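Local coordinates for protein Crov588 (Cafeteriavirus, PDB 6NYR) that is of unknown function but folds as a nearly circular leucine-rich-repeat solenoid built largely from FNIP repeats, at residues I54-F59 with S75-Y81. Coordinates in Å, arbitrary orientation, origin at the centre of the assembly. Numbering follows the deposited sequence.
Sequences IKVIKF and SLTEIYY
Two successive coils of the leucine-rich-repeat solenoid meet through parallel strands 56-58 and 78-80 of the sheet lining the ring's inside, axes 4.7 Å apart at 8°, Ile57 beside Ile79. Ile57 N donates to Glu78 O (3.1 Å) and Tyr80 N to Ile57 O (3.0 Å); Phe59 N to Tyr80 O (3.1 Å) is weak. On the face carrying Ile57 and Ile79, Leu76 CD2 seats in the notch where Ile54 CD1 (3.7 Å) and Ile57 CG1 (4.0 Å) meet, and Ile79 CD1 abuts Phe59 CE2 (4.1 Å). The Phe59 and Tyr81 rings, planes at 18°, centroids 5.3 Å apart, hardly overlap. On the opposite face, Val56 CG2 rests on Glu78 CD (3.7 Å) and CG1 at the Tyr80 ring edge (CE2, 4.1 Å); within 75-81, Tyr80 OH donates a hydrogen bond to Glu78 OE1 (2.6 Å). Before the strands, Lys55 (phi/psi -111/-6) and Thr77 (-117/-18) break the extended run, and Lys55 O accepts from Thr77 N (2.9 Å), Glu78 N (3.0 Å) and Thr77 OG1 (chi1 p, 3.1 Å).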
ATOM      1  N   ILE A  54      12.904 -26.709  10.682  1.00 79.49           N
ATOM      2  CA  ILE A  54      12.253 -25.911   9.644  1.00 79.99           C
ATOM      3  C   ILE A  54      11.285 -26.815   8.899  1.00 75.80           C
ATOM      4  O   ILE A  54      11.649 -27.909   8.452  1.00 73.93           O
ATOM      5  CB  ILE A  54      13.283 -25.241   8.714  1.00 81.67           C
ATOM      6  CG1 ILE A  54      13.864 -26.141   7.627  1.00 81.52           C
ATOM      7  CG2 ILE A  54      14.417 -24.612   9.557  1.00 83.75           C
ATOM      8  CD1 ILE A  54      12.961 -26.303   6.414  1.00 80.56           C
ATOM      9  N   LYS A  55      10.038 -26.366   8.800  1.00 76.53           N
ATOM     10  CA  LYS A  55       8.951 -27.139   8.217  1.00 79.09           C
ATOM     11  C   LYS A  55       8.455 -26.571   6.899  1.00 74.76           C
ATOM     12  O   LYS A  55       7.631 -27.214   6.239  1.00 74.05           O
ATOM     13  CB  LYS A  55       7.794 -27.214   9.227  1.00 82.70           C
ATOM     14  CG  LYS A  55       8.253 -27.706  10.601  1.00 88.03           C
ATOM     15  CD  LYS A  55       7.126 -28.311  11.424  1.00 93.74           C
ATOM     16  CE  LYS A  55       6.098 -27.251  11.796  1.00 97.63           C
ATOM     17  NZ  LYS A  55       6.709 -26.153  12.609  1.00 99.77           N
ATOM     18  N   VAL A  56       8.947 -25.403   6.496  1.00 72.50           N
ATOM     19  CA  VAL A  56       8.494 -24.709   5.299  1.00 69.11           C
ATOM     20  C   VAL A  56       9.724 -24.225   4.546  1.00 69.51           C
ATOM     21  O   VAL A  56      10.593 -23.567   5.130  1.00 69.67           O
ATOM     22  CB  VAL A  56       7.573 -23.524   5.645  1.00 68.79           C
ATOM     23  CG1 VAL A  56       7.121 -22.812   4.377  1.00 68.82           C
ATOM     24  CG2 VAL A  56       6.380 -23.998   6.465  1.00 68.99           C
ATOM     25  N   ILE A  57       9.796 -24.541   3.256  1.00 67.19           N
ATOM     26  CA  ILE A  57      10.875 -24.079   2.387  1.00 66.83           C
ATOM     27  C   ILE A  57      10.224 -23.372   1.206  1.00 66.28           C
ATOM     28  O   ILE A  57       9.646 -24.022   0.324  1.00 65.16           O
ATOM     29  CB  ILE A  57      11.784 -25.227   1.921  1.00 67.49           C
ATOM     30  CG1 ILE A  57      12.505 -25.845   3.127  1.00 68.43           C
ATOM     31  CG2 ILE A  57      12.791 -24.729   0.896  1.00 67.12           C
ATOM     32  CD1 ILE A  57      13.391 -27.026   2.794  1.00 67.46           C
ATOM     33  N   LYS A  58      10.320 -22.047   1.185  1.00 66.65           N
ATOM     34  CA  LYS A  58       9.733 -21.211   0.146  1.00 67.69           C
ATOM     35  C   LYS A  58      10.853 -20.667  -0.727  1.00 65.70           C
ATOM     36  O   LYS A  58      11.798 -20.057  -0.219  1.00 64.80           O
ATOM     37  CB  LYS A  58       8.920 -20.071   0.775  1.00 70.06           C
ATOM     38  CG  LYS A  58       8.011 -19.328  -0.193  1.00 75.75           C
ATOM     39  CD  LYS A  58       8.726 -18.179  -0.880  1.00 82.27           C
ATOM     40  CE  LYS A  58       7.757 -17.339  -1.707  1.00 83.90           C
ATOM     41  NZ  LYS A  58       7.002 -16.350  -0.887  1.00 84.76           N
ATOM     42  N   PHE A  59      10.762 -20.905  -2.036  1.00 64.25           N
ATOM     43  CA  PHE A  59      11.864 -20.581  -2.936  1.00 63.91           C
ATOM     44  C   PHE A  59      11.714 -19.247  -3.658  1.00 67.44           C
ATOM     45  O   PHE A  59      12.728 -18.648  -4.025  1.00 74.87           O
ATOM     46  CB  PHE A  59      12.040 -21.689  -3.985  1.00 60.97           C
ATOM     47  CG  PHE A  59      12.963 -22.794  -3.553  1.00 59.99           C
ATOM     48  CD1 PHE A  59      14.334 -22.651  -3.667  1.00 57.78           C
ATOM     49  CD2 PHE A  59      12.459 -23.978  -3.040  1.00 58.67           C
ATOM     50  CE1 PHE A  59      15.186 -23.660  -3.269  1.00 57.53           C
ATOM     51  CE2 PHE A  59      13.310 -24.992  -2.642  1.00 57.65           C
ATOM     52  CZ  PHE A  59      14.674 -24.831  -2.757  1.00 56.81           C
ATOM     53  N   SER A  75      10.166 -34.035   8.630  1.00 72.18           N
ATOM     54  CA  SER A  75       9.340 -33.070   9.343  1.00 72.95           C
ATOM     55  C   SER A  75       8.921 -31.901   8.463  1.00 71.15           C
ATOM     56  O   SER A  75       8.156 -31.042   8.916  1.00 69.42           O
ATOM     57  CB  SER A  75      10.079 -32.536  10.575  1.00 74.24           C
ATOM     58  OG  SER A  75      10.407 -33.580  11.477  1.00 75.19           O
ATOM     59  N   LEU A  76       9.400 -31.841   7.219  1.00 70.42           N
ATOM     60  CA  LEU A  76       8.879 -30.860   6.272  1.00 68.49           C
ATOM     61  C   LEU A  76       7.381 -31.061   6.076  1.00 66.76           C
ATOM     62  O   LEU A  76       6.911 -32.192   5.907  1.00 67.53           O
ATOM     63  CB  LEU A  76       9.569 -30.961   4.920  1.00 67.84           C
ATOM     64  CG  LEU A  76      10.599 -29.907   4.511  1.00 69.97           C
ATOM     65  CD1 LEU A  76      10.661 -29.914   2.965  1.00 67.30           C
ATOM     66  CD2 LEU A  76      10.308 -28.531   5.024  1.00 71.73           C
ATOM     67  N   THR A  77       6.631 -29.963   6.094  1.00 63.59           N
ATOM     68  CA  THR A  77       5.217 -29.976   5.754  1.00 64.34           C
ATOM     69  C   THR A  77       4.879 -29.150   4.525  1.00 66.39           C
ATOM     70  O   THR A  77       3.803 -29.348   3.949  1.00 69.61           O
ATOM     71  CB  THR A  77       4.375 -29.453   6.930  1.00 65.39           C
ATOM     72  OG1 THR A  77       4.799 -28.127   7.267  1.00 63.91           O
ATOM     73  CG2 THR A  77       4.522 -30.361   8.137  1.00 66.74           C
ATOM     74  N   GLU A  78       5.759 -28.245   4.104  1.00 62.08           N
ATOM     75  CA  GLU A  78       5.484 -27.360   2.984  1.00 58.30           C
ATOM     76  C   GLU A  78       6.769 -27.112   2.216  1.00 58.02           C
ATOM     77  O   GLU A  78       7.831 -26.929   2.817  1.00 58.23           O
ATOM     78  CB  GLU A  78       4.917 -26.019   3.457  1.00 57.95           C
ATOM     79  CG  GLU A  78       3.839 -26.132   4.495  1.00 57.69           C
ATOM     80  CD  GLU A  78       3.164 -24.802   4.796  1.00 58.12           C
ATOM     81  OE1 GLU A  78       3.453 -23.818   4.091  1.00 58.73           O
ATOM     82  OE2 GLU A  78       2.354 -24.747   5.752  1.00 59.76           O
ATOM     83  N   ILE A  79       6.676 -27.122   0.890  1.00 58.57           N
ATOM     84  CA  ILE A  79       7.781 -26.680   0.049  1.00 58.61           C
ATOM     85  C   ILE A  79       7.209 -26.158  -1.260  1.00 57.57           C
ATOM     86  O   ILE A  79       6.328 -26.775  -1.867  1.00 56.36           O
ATOM     87  CB  ILE A  79       8.813 -27.800  -0.209  1.00 59.23           C
ATOM     88  CG1 ILE A  79      10.024 -27.203  -0.941  1.00 57.06           C
ATOM     89  CG2 ILE A  79       8.201 -28.918  -1.038  1.00 59.60           C
ATOM     90  CD1 ILE A  79      11.243 -28.077  -0.938  1.00 58.22           C
ATOM     91  N   TYR A  80       7.730 -25.012  -1.696  1.00 58.98           N
ATOM     92  CA  TYR A  80       7.261 -24.325  -2.893  1.00 56.94           C
ATOM     93  C   TYR A  80       8.454 -24.055  -3.794  1.00 56.23           C
ATOM     94  O   TYR A  80       9.396 -23.366  -3.389  1.00 56.22           O
ATOM     95  CB  TYR A  80       6.552 -23.023  -2.518  1.00 57.75           C
ATOM     96  CG  TYR A  80       5.526 -23.197  -1.417  1.00 59.71           C
ATOM     97  CD1 TYR A  80       4.192 -23.423  -1.718  1.00 59.97           C
ATOM     98  CD2 TYR A  80       5.892 -23.145  -0.078  1.00 59.98           C
ATOM     99  CE1 TYR A  80       3.250 -23.585  -0.722  1.00 61.85           C
ATOM    100  CE2 TYR A  80       4.956 -23.308   0.929  1.00 60.51           C
ATOM    101  CZ  TYR A  80       3.635 -23.529   0.602  1.00 61.46           C
ATOM    102  OH  TYR A  80       2.697 -23.693   1.595  1.00 59.89           O
ATOM    103  N   TYR A  81       8.419 -24.603  -5.006  1.00 56.19           N
ATOM    104  CA  TYR A  81       9.524 -24.480  -5.944  1.00 55.88           C
ATOM    105  C   TYR A  81       9.255 -23.373  -6.962  1.00 55.94           C
ATOM    106  O   TYR A  81       8.127 -22.900  -7.131  1.00 53.73           O
ATOM    107  CB  TYR A  81       9.778 -25.810  -6.663  1.00 52.54           C
ATOM    108  CG  TYR A  81      10.381 -26.895  -5.801  1.00 54.16           C
ATOM    109  CD1 TYR A  81      11.722 -26.853  -5.441  1.00 56.61           C
ATOM    110  CD2 TYR A  81       9.619 -27.969  -5.362  1.00 53.74           C
ATOM    111  CE1 TYR A  81      12.287 -27.845  -4.665  1.00 59.73           C
ATOM    112  CE2 TYR A  81      10.176 -28.968  -4.579  1.00 56.59           C
ATOM    113  CZ  TYR A  81      11.512 -28.900  -4.238  1.00 60.71           C
ATOM    114  OH  TYR A  81      12.078 -29.886  -3.461  1.00 62.95           O
TER